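PDB 3OG2: beta-galactosidase, which probably hydrolyses terminal non-reducing beta-D-galactose residues in beta-D-galactosides, as a family 35 glycoside hydrolase with a TIM-barrel domain. Local coordinates for residues A[388-394]-A[422-428]; A[430-436]-A[465-469]; A[836-842]-A[922-927]; A[52-57]-A[944-948]. All coordinates share one frame. Where two conformers were deposited one is given. Residue numbers count along the deposited sequence, not the author numbering.

In the fold
The four contacts form two pairs on opposite sides of the chain's centre. Contacts 1 and 2 lie within the second domain, 12 Å between centres, and share a small antiparallel sheet: V425 O and I436 N approach to 2.7 Å, L427 O and L434 N to 2.9 Å, so the contacts share neighbouring strands, 421-427 and 434-436, of that sheet. Contacts 3 and 4, 13 Å between centres, both bring loops onto the C-terminal all-beta domain and meet where N924 ND2 comes within 2.9 Å of I947 O. Contact 4 joins the catalytic TIM-barrel region to that domain and closes a chain loop enclosing the other three. All four lie away from the galactose site.

Contact 1. Residues A[388-394]-A[422-428]; sequences YSDSQNI and SYTVKLP
One main-chain and one side-chain hydrogen bond dock the irregular loop 388-394, which leads into strand 394-400, on strand 421-427, the middle strand of a three-stranded antiparallel sheet in the second domain of this family 35 enzyme. K426 N donates to Y388 O (2.8 Å, 167°), and S389 OG, with chi1 t, donates to T424 O (2.6 Å). S389 is extended (phi/psi -151/152) and runs alongside V425, CA to CA 4.4 Å; Y388-K426 is 5.0 Å, and the spacing widens to 6.1 Å at S391-Y423, where water takes over. Water 1 donates to S389 OG (2.7 Å) and accepts from S391 N and T424 N (both 3.1 Å); water 4 joins S391 OG (3.2 Å) to S422 O (2.8 Å). Outside these bonds, the Y388 ring (chi1 m) sets CE1 3.8 Å from P428 CD and CD1 4.2 Å from L427 CD2, while its other neighbours include F408 and I396. Y423, chi1 p, directs its hydroxyl to H453. Y423 CD2 lies 3.3 Å from CD1 of I394, also chi1 p.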
loop_
_atom_site.group_PDB
_atom_site.type_symbol
_atom_site.label_atom_id
_atom_site.label_comp_id
_atom_site.label_asym_id
_atom_site.label_seq_id
_atom_site.Cartn_x
_atom_site.Cartn_y
_atom_site.Cartn_z
ATOM N N TYR A 388 -5.787 -37.769 6.657
ATOM C CA TYR A 388 -4.316 -37.703 6.710
ATOM C C TYR A 388 -3.862 -37.577 8.149
ATOM O O TYR A 388 -2.660 -37.450 8.372
ATOM C CB TYR A 388 -3.780 -36.541 5.855
ATOM C CG TYR A 388 -4.041 -36.766 4.385
ATOM C CD1 TYR A 388 -3.177 -37.609 3.645
ATOM C CD2 TYR A 388 -5.134 -36.225 3.721
ATOM C CE1 TYR A 388 -3.403 -37.850 2.308
ATOM C CE2 TYR A 388 -5.374 -36.444 2.378
ATOM C CZ TYR A 388 -4.498 -37.266 1.690
ATOM O OH TYR A 388 -4.744 -37.462 0.360
ATOM N N SER A 389 -4.786 -37.618 9.092
ATOM C CA SER A 389 -4.463 -37.728 10.517
ATOM C C SER A 389 -5.614 -38.452 11.191
ATOM O O SER A 389 -6.751 -38.364 10.706
ATOM C CB SER A 389 -4.255 -36.326 11.082
ATOM O OG SER A 389 -4.122 -36.329 12.474
ATOM N N ASP A 390 -5.335 -39.130 12.267
ATOM C CA ASP A 390 -6.427 -39.775 13.026
ATOM C C ASP A 390 -7.236 -38.696 13.710
ATOM O O ASP A 390 -8.436 -38.791 13.949
ATOM C CB ASP A 390 -5.792 -40.746 14.013
ATOM C CG ASP A 390 -6.783 -41.546 14.807
ATOM O OD1 ASP A 390 -7.767 -42.091 14.241
ATOM O OD2 ASP A 390 -6.618 -41.621 16.029
ATOM N N SER A 391 -6.574 -37.597 14.081
ATOM C CA SER A 391 -7.164 -36.418 14.668
ATOM C C SER A 391 -8.268 -35.805 13.831
ATOM O O SER A 391 -7.979 -35.523 12.676
ATOM C CB SER A 391 -6.113 -35.284 14.734
ATOM O OG SER A 391 -5.200 -35.491 15.781
ATOM N N GLN A 392 -9.452 -35.541 14.364
ATOM C CA GLN A 392 -10.500 -34.772 13.741
ATOM C C GLN A 392 -10.413 -33.286 14.067
ATOM O O GLN A 392 -11.234 -32.526 13.553
ATOM C CB GLN A 392 -11.836 -35.337 14.264
ATOM C CG GLN A 392 -11.878 -36.847 14.112
ATOM C CD GLN A 392 -11.333 -37.205 12.733
ATOM O OE1 GLN A 392 -10.139 -37.476 12.589
ATOM N NE2 GLN A 392 -12.249 -37.180 11.766
ATOM N N ASN A 393 -9.479 -32.885 14.920
ATOM C CA ASN A 393 -9.410 -31.482 15.324
ATOM C C ASN A 393 -8.574 -30.663 14.359
ATOM O O ASN A 393 -8.400 -29.452 14.562
ATOM C CB ASN A 393 -8.801 -31.419 16.737
ATOM C CG ASN A 393 -9.735 -32.123 17.719
ATOM O OD1 ASN A 393 -10.834 -31.617 17.952
ATOM N ND2 ASN A 393 -9.225 -33.257 18.195
ATOM N N ILE A 394 -8.059 -31.262 13.306
ATOM C CA ILE A 394 -7.314 -30.507 12.302
ATOM C C ILE A 394 -7.872 -30.909 10.941
ATOM O O ILE A 394 -8.373 -32.014 10.753
ATOM C CB ILE A 394 -5.810 -30.753 12.386
ATOM C CG1 ILE A 394 -5.506 -32.223 12.243
ATOM C CG2 ILE A 394 -5.205 -30.183 13.682
ATOM C CD1 ILE A 394 -4.052 -32.609 12.199
ATOM N N SER A 422 -2.484 -31.411 19.581
ATOM C CA SER A 422 -1.490 -32.460 19.404
ATOM C C SER A 422 -1.981 -33.432 18.360
ATOM O O SER A 422 -3.150 -33.817 18.375
ATOM C CB SER A 422 -1.331 -33.242 20.712
ATOM O OG SER A 422 -0.857 -32.334 21.728
ATOM N N TYR A 423 -1.117 -33.838 17.427
ATOM C CA TYR A 423 -1.563 -34.687 16.350
ATOM C C TYR A 423 -0.394 -35.484 15.782
ATOM O O TYR A 423 0.783 -35.206 16.093
ATOM C CB TYR A 423 -2.235 -33.823 15.264
ATOM C CG TYR A 423 -1.332 -32.945 14.448
ATOM C CD1 TYR A 423 -0.863 -31.750 14.987
ATOM C CD2 TYR A 423 -0.931 -33.273 13.149
ATOM C CE1 TYR A 423 -0.027 -30.906 14.252
ATOM C CE2 TYR A 423 -0.106 -32.435 12.399
ATOM C CZ TYR A 423 0.338 -31.249 12.971
ATOM O OH TYR A 423 1.185 -30.452 12.227
ATOM N N THR A 424 -0.751 -36.444 14.938
ATOM C CA THR A 424 0.180 -37.128 14.093
ATOM C C THR A 424 -0.410 -37.119 12.688
ATOM O O THR A 424 -1.606 -36.825 12.538
ATOM C CB THR A 424 0.451 -38.584 14.552
ATOM O OG1 THR A 424 -0.780 -39.258 14.398
ATOM C CG2 THR A 424 0.917 -38.641 16.020
ATOM N N VAL A 425 0.420 -37.425 11.690
ATOM C CA VAL A 425 -0.119 -37.499 10.311
ATOM C C VAL A 425 0.211 -38.851 9.717
ATOM O O VAL A 425 1.148 -39.545 10.117
ATOM C CB VAL A 425 0.404 -36.369 9.383
ATOM C CG1 VAL A 425 -0.142 -35.034 9.857
ATOM C CG2 VAL A 425 1.906 -36.365 9.399
ATOM N N LYS A 426 -0.563 -39.248 8.724
ATOM C CA LYS A 426 -0.304 -40.462 7.954
ATOM C C LYS A 426 -0.267 -39.996 6.498
ATOM O O LYS A 426 -1.322 -39.602 5.954
ATOM C CB LYS A 426 -1.368 -41.545 8.212
ATOM C CG LYS A 426 -1.054 -42.793 7.423
ATOM C CD LYS A 426 -1.964 -43.971 7.759
ATOM C CE LYS A 426 -1.112 -45.221 7.519
ATOM N NZ LYS A 426 0.335 -44.902 7.234
ATOM N N LEU A 427 0.928 -39.970 5.877
ATOM C CA LEU A 427 1.096 -39.293 4.589
ATOM C C LEU A 427 1.607 -40.287 3.557
ATOM O O LEU A 427 2.407 -41.170 3.889
ATOM C CB LEU A 427 2.106 -38.129 4.676
ATOM C CG LEU A 427 1.748 -37.052 5.698
ATOM C CD1 LEU A 427 2.791 -35.946 5.738
ATOM C CD2 LEU A 427 0.381 -36.428 5.449
ATOM N N PRO A 428 1.167 -40.121 2.343
ATOM C CA PRO A 428 1.699 -40.944 1.256
ATOM C C PRO A 428 3.115 -40.520 0.900
ATOM O O PRO A 428 3.432 -39.302 0.851
ATOM C CB PRO A 428 0.712 -40.682 0.108
ATOM C CG PRO A 428 0.224 -39.282 0.380
ATOM C CD PRO A 428 0.115 -39.180 1.882
HETATM O O HOH W 1 -3.572 -37.641 14.804
HETATM O O HOH W 2 -2.593 -39.947 12.498
HETATM O O HOH W 3 -4.386 -36.185 19.111
HETATM O O HOH W 4 -5.537 -32.765 17.327
#

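Contact 2. Residues A[430-436]-A[465-469]; sequences SAGDLTI and LYSTA
S430 opens the segment in a loop, its OG (chi1 p) 3.5 Å from L465 CD1 and hydrogen-bonded to D456. A431 CB follows at 4.1 Å from the same L465 CD1. At G432 the chain takes phi/psi 103/-176, a conformation in which a CB would jam against the preceding carbonyl O, and then extends into strand 434-436. L434, chi1 m and chi2 t, points toward 465-469: its CD1 lies 4.1 Å from L465 CD2 and 4.0 Å from Y466 CE2. No hydrogen bond crosses; this is side-chain packing between two antiparallel sheets of the second domain, the three-stranded one holding 434-436 and the larger one holding 462-467, with CA separations of 7.4 Å (S430-L465) and 8.2 Å (I436-T468). I436, chi1 m, covers the Y466 ring, CD1 3.9 Å from its centroid and 18° off the normal in a CH-pi contact. I436 CG2 reaches Y466 CE1 at 3.7 Å and T468 CG2 at 3.5 Å. Y466, chi1 p, hydrogen-bonds E494 through its hydroxyl, and T468 OG1 bonds H493.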
loop_
_atom_site.group_PDB
_atom_site.type_symbol
_atom_site.label_atom_id
_atom_site.label_comp_id
_atom_site.label_asym_id
_atom_site.label_seq_id
_atom_site.Cartn_x
_atom_site.Cartn_y
_atom_site.Cartn_z
ATOM N N SER A 430 6.806 -42.069 -1.535
ATOM C CA SER A 430 7.410 -43.079 -2.410
ATOM C C SER A 430 7.816 -44.345 -1.671
ATOM O O SER A 430 8.046 -45.378 -2.306
ATOM C CB SER A 430 8.668 -42.527 -3.076
ATOM O OG SER A 430 9.612 -42.111 -2.059
ATOM N N ALA A 431 7.892 -44.318 -0.340
ATOM C CA ALA A 431 8.151 -45.552 0.378
ATOM C C ALA A 431 6.871 -46.140 0.976
ATOM O O ALA A 431 6.985 -47.054 1.789
ATOM C CB ALA A 431 9.228 -45.266 1.430
ATOM N N GLY A 432 5.688 -45.640 0.616
ATOM C CA GLY A 432 4.387 -46.071 1.098
ATOM C C GLY A 432 3.848 -45.091 2.125
ATOM O O GLY A 432 4.418 -44.031 2.402
ATOM N N ASP A 433 2.691 -45.417 2.708
ATOM C CA ASP A 433 2.066 -44.497 3.653
ATOM C C ASP A 433 2.727 -44.577 5.022
ATOM O O ASP A 433 2.922 -45.693 5.530
ATOM C CB ASP A 433 0.614 -44.862 3.871
ATOM C CG ASP A 433 -0.247 -44.755 2.635
ATOM O OD1 ASP A 433 0.073 -43.944 1.726
ATOM O OD2 ASP A 433 -1.254 -45.495 2.611
ATOM N N LEU A 434 3.089 -43.471 5.601
ATOM C CA LEU A 434 3.745 -43.532 6.914
ATOM C C LEU A 434 3.056 -42.681 7.967
ATOM O O LEU A 434 2.729 -41.538 7.670
ATOM C CB LEU A 434 5.181 -43.025 6.813
ATOM C CG LEU A 434 6.071 -43.777 5.841
ATOM C CD1 LEU A 434 7.396 -43.058 5.704
ATOM C CD2 LEU A 434 6.203 -45.205 6.324
ATOM N N THR A 435 2.903 -43.165 9.170
ATOM C CA THR A 435 2.465 -42.362 10.304
ATOM C C THR A 435 3.729 -41.704 10.883
ATOM O O THR A 435 4.711 -42.402 11.239
ATOM C CB THR A 435 1.672 -43.131 11.366
ATOM O OG1 THR A 435 0.413 -43.570 10.816
ATOM C CG2 THR A 435 1.356 -42.200 12.530
ATOM N N ILE A 436 3.630 -40.392 10.929
ATOM C CA ILE A 436 4.790 -39.598 11.322
ATOM C C ILE A 436 4.383 -38.774 12.525
ATOM O O ILE A 436 3.264 -38.193 12.485
ATOM C CB ILE A 436 5.140 -38.685 10.128
ATOM C CG1 ILE A 436 5.603 -39.500 8.900
ATOM C CG2 ILE A 436 6.176 -37.644 10.527
ATOM C CD1 ILE A 436 5.213 -38.766 7.630
ATOM N N LEU A 465 12.266 -37.555 2.153
ATOM C CA LEU A 465 11.131 -38.484 2.075
ATOM C C LEU A 465 9.932 -37.837 2.727
ATOM O O LEU A 465 8.817 -37.930 2.183
ATOM C CB LEU A 465 11.568 -39.772 2.748
ATOM C CG LEU A 465 10.456 -40.832 2.749
ATOM C CD1 LEU A 465 10.260 -41.317 1.320
ATOM C CD2 LEU A 465 10.809 -41.973 3.696
ATOM N N TYR A 466 10.148 -37.141 3.855
ATOM C CA TYR A 466 9.078 -36.292 4.400
ATOM C C TYR A 466 9.730 -35.248 5.295
ATOM O O TYR A 466 10.851 -35.463 5.778
ATOM C CB TYR A 466 8.008 -37.069 5.159
ATOM C CG TYR A 466 8.573 -37.889 6.317
ATOM C CD1 TYR A 466 8.783 -37.349 7.576
ATOM C CD2 TYR A 466 8.889 -39.246 6.125
ATOM C CE1 TYR A 466 9.293 -38.090 8.653
ATOM C CE2 TYR A 466 9.410 -39.985 7.188
ATOM C CZ TYR A 466 9.597 -39.411 8.428
ATOM O OH TYR A 466 10.140 -40.223 9.413
ATOM N N SER A 467 8.978 -34.204 5.556
ATOM C CA SER A 467 9.336 -33.318 6.668
ATOM C C SER A 467 8.085 -32.721 7.280
ATOM O O SER A 467 7.203 -32.262 6.509
ATOM C CB SER A 467 10.229 -32.179 6.166
ATOM O OG SER A 467 10.535 -31.301 7.262
ATOM N N THR A 468 8.011 -32.713 8.603
ATOM C CA THR A 468 6.942 -32.007 9.272
ATOM C C THR A 468 7.374 -30.562 9.501
ATOM O O THR A 468 6.542 -29.632 9.455
ATOM C CB THR A 468 6.557 -32.636 10.613
ATOM O OG1 THR A 468 7.665 -32.529 11.523
ATOM C CG2 THR A 468 6.285 -34.141 10.471
ATOM N N ALA A 469 8.670 -30.333 9.704
ATOM C CA ALA A 469 9.107 -28.938 9.835
ATOM C C ALA A 469 9.013 -28.217 8.511
ATOM O O ALA A 469 9.164 -28.844 7.450
ATOM C CB ALA A 469 10.578 -28.983 10.300
#

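Contact 3. Residues A[836-842]-A[922-927]; sequences FRGPLNE and YVNGFQ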
loop_
_atom_site.group_PDB
_atom_site.type_symbol
_atom_site.label_atom_id
_atom_site.label_comp_id
_atom_site.label_asym_id
_atom_site.label_seq_id
_atom_site.Cartn_x
_atom_site.Cartn_y
_atom_site.Cartn_z
ATOM N N PHE A 836 4.506 20.911 -10.893
ATOM C CA PHE A 836 5.396 19.938 -10.269
ATOM C C PHE A 836 4.659 19.071 -9.250
ATOM O O PHE A 836 4.937 17.875 -9.193
ATOM C CB PHE A 836 6.524 20.714 -9.587
ATOM C CG PHE A 836 7.659 19.791 -9.152
ATOM C CD1 PHE A 836 7.635 19.136 -7.919
ATOM C CD2 PHE A 836 8.767 19.592 -9.994
ATOM C CE1 PHE A 836 8.643 18.310 -7.497
ATOM C CE2 PHE A 836 9.794 18.774 -9.519
ATOM C CZ PHE A 836 9.782 18.140 -8.275
ATOM N N ARG A 837 3.817 19.669 -8.424
ATOM C CA ARG A 837 3.170 18.909 -7.330
ATOM C C ARG A 837 1.807 18.369 -7.747
ATOM O O ARG A 837 1.242 17.580 -6.967
ATOM C CB ARG A 837 3.076 19.769 -6.061
ATOM C CG ARG A 837 4.476 20.228 -5.594
ATOM C CD ARG A 837 4.400 20.906 -4.244
ATOM N NE ARG A 837 5.704 21.418 -3.766
ATOM C CZ ARG A 837 6.329 22.465 -4.284
ATOM N NH1 ARG A 837 5.881 23.181 -5.305
ATOM N NH2 ARG A 837 7.489 22.846 -3.763
ATOM N N GLY A 838 1.307 18.719 -8.920
ATOM C CA GLY A 838 0.157 18.043 -9.483
ATOM C C GLY A 838 -1.158 18.730 -9.190
ATOM O O GLY A 838 -1.237 19.743 -8.488
ATOM N N PRO A 839 -2.213 18.159 -9.776
ATOM C CA PRO A 839 -3.494 18.847 -9.855
ATOM C C PRO A 839 -4.287 18.845 -8.543
ATOM O O PRO A 839 -5.276 19.580 -8.497
ATOM C CB PRO A 839 -4.286 18.043 -10.925
ATOM C CG PRO A 839 -3.637 16.666 -10.919
ATOM C CD PRO A 839 -2.176 16.897 -10.590
ATOM N N LEU A 840 -3.952 18.033 -7.551
ATOM C CA LEU A 840 -4.807 17.884 -6.360
ATOM C C LEU A 840 -4.151 18.484 -5.114
ATOM O O LEU A 840 -4.855 18.707 -4.124
ATOM C CB LEU A 840 -5.116 16.410 -6.099
ATOM C CG LEU A 840 -5.731 15.674 -7.310
ATOM C CD1 LEU A 840 -6.076 14.254 -6.919
ATOM C CD2 LEU A 840 -6.981 16.415 -7.810
ATOM N N ASN A 841 -2.850 18.800 -5.167
ATOM C CA ASN A 841 -2.131 19.192 -3.956
ATOM C C ASN A 841 -2.735 20.364 -3.206
ATOM O O ASN A 841 -2.794 20.335 -1.972
ATOM C CB ASN A 841 -0.646 19.459 -4.361
ATOM C CG ASN A 841 0.230 19.738 -3.138
ATOM O OD1 ASN A 841 0.353 18.851 -2.277
ATOM N ND2 ASN A 841 0.819 20.922 -3.077
ATOM N N GLU A 842 -3.143 21.397 -3.970
ATOM C CA GLU A 842 -3.721 22.587 -3.373
ATOM C C GLU A 842 -5.233 22.608 -3.388
ATOM O O GLU A 842 -5.817 22.279 -4.429
ATOM C CB GLU A 842 -3.500 23.836 -4.228
ATOM C CG GLU A 842 -2.096 24.123 -4.430
ATOM C CD GLU A 842 -1.777 25.315 -5.330
ATOM O OE1 GLU A 842 -2.558 26.190 -5.823
ATOM O OE2 GLU A 842 -0.538 25.329 -5.504
ATOM N N TYR A 922 1.777 21.206 5.574
ATOM C CA TYR A 922 2.561 21.309 4.364
ATOM C C TYR A 922 4.027 21.166 4.707
ATOM O O TYR A 922 4.491 21.687 5.724
ATOM C CB TYR A 922 2.315 22.647 3.729
ATOM C CG TYR A 922 1.038 22.746 2.940
ATOM C CD1 TYR A 922 1.159 22.462 1.573
ATOM C CD2 TYR A 922 -0.211 23.134 3.386
ATOM C CE1 TYR A 922 0.168 22.493 0.626
ATOM C CE2 TYR A 922 -1.257 23.161 2.401
ATOM C CZ TYR A 922 -1.079 22.847 1.090
ATOM O OH TYR A 922 -2.097 22.915 0.120
ATOM N N VAL A 923 4.717 20.440 3.867
ATOM C CA VAL A 923 6.183 20.315 3.982
ATOM C C VAL A 923 6.791 20.613 2.619
ATOM O O VAL A 923 6.541 19.862 1.671
ATOM C CB VAL A 923 6.598 18.944 4.488
ATOM C CG1 VAL A 923 8.137 18.885 4.498
ATOM C CG2 VAL A 923 5.981 18.689 5.861
ATOM N N ASN A 924 7.567 21.656 2.484
ATOM C CA ASN A 924 8.184 22.080 1.251
ATOM C C ASN A 924 7.189 22.099 0.108
ATOM O O ASN A 924 7.455 21.728 -1.033
ATOM C CB ASN A 924 9.384 21.168 0.912
ATOM C CG ASN A 924 10.476 21.359 1.956
ATOM O OD1 ASN A 924 10.687 22.478 2.439
ATOM N ND2 ASN A 924 11.176 20.307 2.335
ATOM N N GLY A 925 6.010 22.613 0.461
ATOM C CA GLY A 925 4.955 22.858 -0.525
ATOM C C GLY A 925 4.034 21.655 -0.762
ATOM O O GLY A 925 2.978 21.842 -1.388
ATOM N N PHE A 926 4.417 20.468 -0.311
ATOM C CA PHE A 926 3.566 19.282 -0.434
ATOM C C PHE A 926 2.603 19.174 0.732
ATOM O O PHE A 926 3.041 19.237 1.892
ATOM C CB PHE A 926 4.440 18.030 -0.426
ATOM C CG PHE A 926 5.257 17.861 -1.723
ATOM C CD1 PHE A 926 6.486 18.460 -1.897
ATOM C CD2 PHE A 926 4.692 17.065 -2.740
ATOM C CE1 PHE A 926 7.206 18.276 -3.089
ATOM C CE2 PHE A 926 5.416 16.867 -3.904
ATOM C CZ PHE A 926 6.639 17.471 -4.084
ATOM N N GLN A 927 1.328 19.001 0.422
ATOM C CA GLN A 927 0.379 18.802 1.565
ATOM C C GLN A 927 0.500 17.364 2.022
ATOM O O GLN A 927 0.382 16.441 1.241
ATOM C CB GLN A 927 -1.025 19.175 1.125
ATOM C CG GLN A 927 -1.973 19.342 2.327
ATOM C CD GLN A 927 -2.882 18.137 2.386
ATOM O OE1 GLN A 927 -2.505 17.084 2.910
ATOM N NE2 GLN A 927 -4.092 18.275 1.842
HETATM O O HOH W 5 -4.337 20.890 0.298
#
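The type I' turn V923-F926, which links strands 917-923 and 926-932 as a tight beta hairpin, is held by side chains from the loop 836-842. The hairpin closes itself through V923 N to F926 O (2.9 Å) and F926 N to V923 O (3.0 Å), and the loop satisfies several of its remaining backbone groups. The N841 carboxamide brackets F926, ND2 donating to G925 O (2.9 Å, 157°) and OD1 accepting from Q927 N (2.9 Å, 175°). R837 supplies N924 O with a bond from NH2 (3.0 Å) and a weaker one from NE (3.3 Å); the same guanidinium has NH1 in a salt bridge to D834, and NH2 also reaches P994 O. G925 lies against this group, where a CB would come within 2.7 Å of R837 CZ, a clash. Water 5 donates to N841 O (2.8 Å) and accepts from Q927 NE2 (3.0 Å), whereas Q927 OE1 is taken by G929 N. The polar ends of Y922 and E842 are met by E848 and R999, and the N924 side chain bonds W955 N and I947 O, anchoring the turn to contact 4. Around this polar network the F926 ring packs edge-to-face with W330 and meets F836 at its edge (F926 CZ to F836 CE1, 4.0 Å). Over the F926 face lies R837 CD, 3.8 Å from the ring centroid and only 4° off its normal.

Contact 4. Residues A[52-57]-A[944-948]; sequences LPVPSL and PEGIL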
loop_
_atom_site.group_PDB
_atom_site.type_symbol
_atom_site.label_atom_id
_atom_site.label_comp_id
_atom_site.label_asym_id
_atom_site.label_seq_id
_atom_site.Cartn_x
_atom_site.Cartn_y
_atom_site.Cartn_z
ATOM N N LEU A 52 4.036 7.615 -3.033
ATOM C CA LEU A 52 5.398 7.831 -2.537
ATOM C C LEU A 52 6.105 8.706 -3.568
ATOM O O LEU A 52 6.759 8.164 -4.482
ATOM C CB LEU A 52 6.135 6.490 -2.314
ATOM C CG LEU A 52 7.569 6.657 -1.785
ATOM C CD1 LEU A 52 7.629 7.426 -0.498
ATOM C CD2 LEU A 52 8.191 5.272 -1.603
ATOM N N PRO A 53 5.936 10.021 -3.484
ATOM C CA PRO A 53 6.458 10.929 -4.529
ATOM C C PRO A 53 7.920 11.245 -4.304
ATOM O O PRO A 53 8.341 12.420 -4.360
ATOM C CB PRO A 53 5.556 12.154 -4.358
ATOM C CG PRO A 53 5.301 12.202 -2.856
ATOM C CD PRO A 53 5.157 10.727 -2.463
ATOM N N VAL A 54 8.702 10.194 -4.097
ATOM C CA VAL A 54 10.169 10.341 -3.892
ATOM C C VAL A 54 10.807 9.274 -4.754
ATOM O O VAL A 54 10.924 8.099 -4.331
ATOM C CB VAL A 54 10.571 10.133 -2.447
ATOM C CG1 VAL A 54 12.101 10.283 -2.268
ATOM C CG2 VAL A 54 9.860 11.131 -1.518
ATOM N N PRO A 55 11.176 9.631 -5.974
ATOM C CA PRO A 55 11.644 8.631 -6.925
ATOM C C PRO A 55 12.785 7.767 -6.415
ATOM O O PRO A 55 12.812 6.545 -6.713
ATOM C CB PRO A 55 12.101 9.477 -8.128
ATOM C CG PRO A 55 11.306 10.727 -8.052
ATOM C CD PRO A 55 11.024 10.972 -6.588
ATOM N N SER A 56 13.696 8.377 -5.657
ATOM C CA SER A 56 14.853 7.572 -5.194
ATOM C C SER A 56 14.539 6.619 -4.047
ATOM O O SER A 56 15.418 5.838 -3.631
ATOM C CB SER A 56 16.023 8.528 -4.855
ATOM O OG SER A 56 15.573 9.443 -3.865
ATOM N N LEU A 57 13.289 6.618 -3.529
ATOM C CA LEU A 57 12.903 5.623 -2.531
ATOM C C LEU A 57 12.186 4.421 -3.126
ATOM O O LEU A 57 11.974 3.448 -2.396
ATOM C CB LEU A 57 11.979 6.280 -1.473
ATOM C CG LEU A 57 12.789 7.073 -0.430
ATOM C CD1 LEU A 57 11.794 7.797 0.480
ATOM C CD2 LEU A 57 13.719 6.164 0.382
ATOM N N PRO A 944 8.234 11.554 4.198
ATOM C CA PRO A 944 9.488 10.872 3.863
ATOM C C PRO A 944 10.671 11.798 3.617
ATOM O O PRO A 944 10.543 12.889 3.103
ATOM C CB PRO A 944 9.163 10.187 2.533
ATOM C CG PRO A 944 8.066 11.020 1.948
ATOM C CD PRO A 944 7.255 11.560 3.098
ATOM N N GLU A 945 11.874 11.279 3.991
ATOM C CA GLU A 945 13.096 11.842 3.461
ATOM C C GLU A 945 12.987 11.953 1.951
ATOM O O GLU A 945 12.451 11.036 1.327
ATOM C CB GLU A 945 14.273 10.917 3.854
ATOM C CG GLU A 945 15.633 11.514 3.503
ATOM C CD GLU A 945 16.749 10.582 3.904
ATOM O OE1 GLU A 945 16.551 9.736 4.819
ATOM O OE2 GLU A 945 17.848 10.692 3.320
ATOM N N GLY A 946 13.436 13.063 1.366
ATOM C CA GLY A 946 13.195 13.268 -0.073
ATOM C C GLY A 946 12.244 14.421 -0.188
ATOM O O GLY A 946 12.515 15.441 -0.844
ATOM N N ILE A 947 11.095 14.342 0.465
ATOM C CA ILE A 947 10.207 15.480 0.643
ATOM C C ILE A 947 10.843 16.406 1.720
ATOM O O ILE A 947 10.963 17.598 1.448
ATOM C CB ILE A 947 8.779 15.070 1.007
ATOM C CG1 ILE A 947 8.114 14.239 -0.103
ATOM C CG2 ILE A 947 7.951 16.323 1.303
ATOM C CD1 ILE A 947 8.000 14.943 -1.458
ATOM N N LEU A 948 11.249 15.809 2.830
ATOM C CA LEU A 948 12.124 16.562 3.740
ATOM C C LEU A 948 13.578 16.518 3.299
ATOM O O LEU A 948 14.052 15.465 2.823
ATOM C CB LEU A 948 12.048 15.910 5.116
ATOM C CG LEU A 948 10.824 16.259 5.952
ATOM C CD1 LEU A 948 10.650 15.287 7.106
ATOM C CD2 LEU A 948 10.922 17.699 6.509
#
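Two backbone carbonyls, P53 O and E945 O, are buried here without a polar partner: I947 CD1 lies 3.9 Å from P53 O, and E945 O faces L57 CD1 at 3.4 Å and V54 CG1 at 3.7 Å. No hydrogen bond joins 52-57 to 944-948, so the two loops meet through apolar packing alone. V54 stands at the middle of it, pointing toward the partner, with CG2 3.9 Å from P944 CG and 3.8 Å from I947 CG1. Its CG1 lies 3.9 Å from G946 CA, and a CB on G946 would clash with that methyl, so the absence of a side chain allows the backbones to approach to 5.7 Å between the V54 and G946 CA atoms. L57 CD1 adds P944 CB at 4.1 Å, while P53 CG touches I947 CD1 at 4.1 Å.

Each loop is shaped by its own bonds. P53 centres an inverse gamma turn, with a weak V54 N to L52 O bond of 2.8 Å, and L57 N bonds V54 O at 2.9 Å; within the other loop, L948 N bonds P944 O at 3.0 Å and G946 N bonds L948 O at 2.9 Å. E945 turns its carboxylate to a salt bridge with R985. The contact thus lodges the turn between strand 38-47 and helix 58-66 of the TIM-barrel region against the loop between strands 940-943 and 953-962 of the all-beta domain, with Y928 of strand 926-932 packing on P53, P944 and I947.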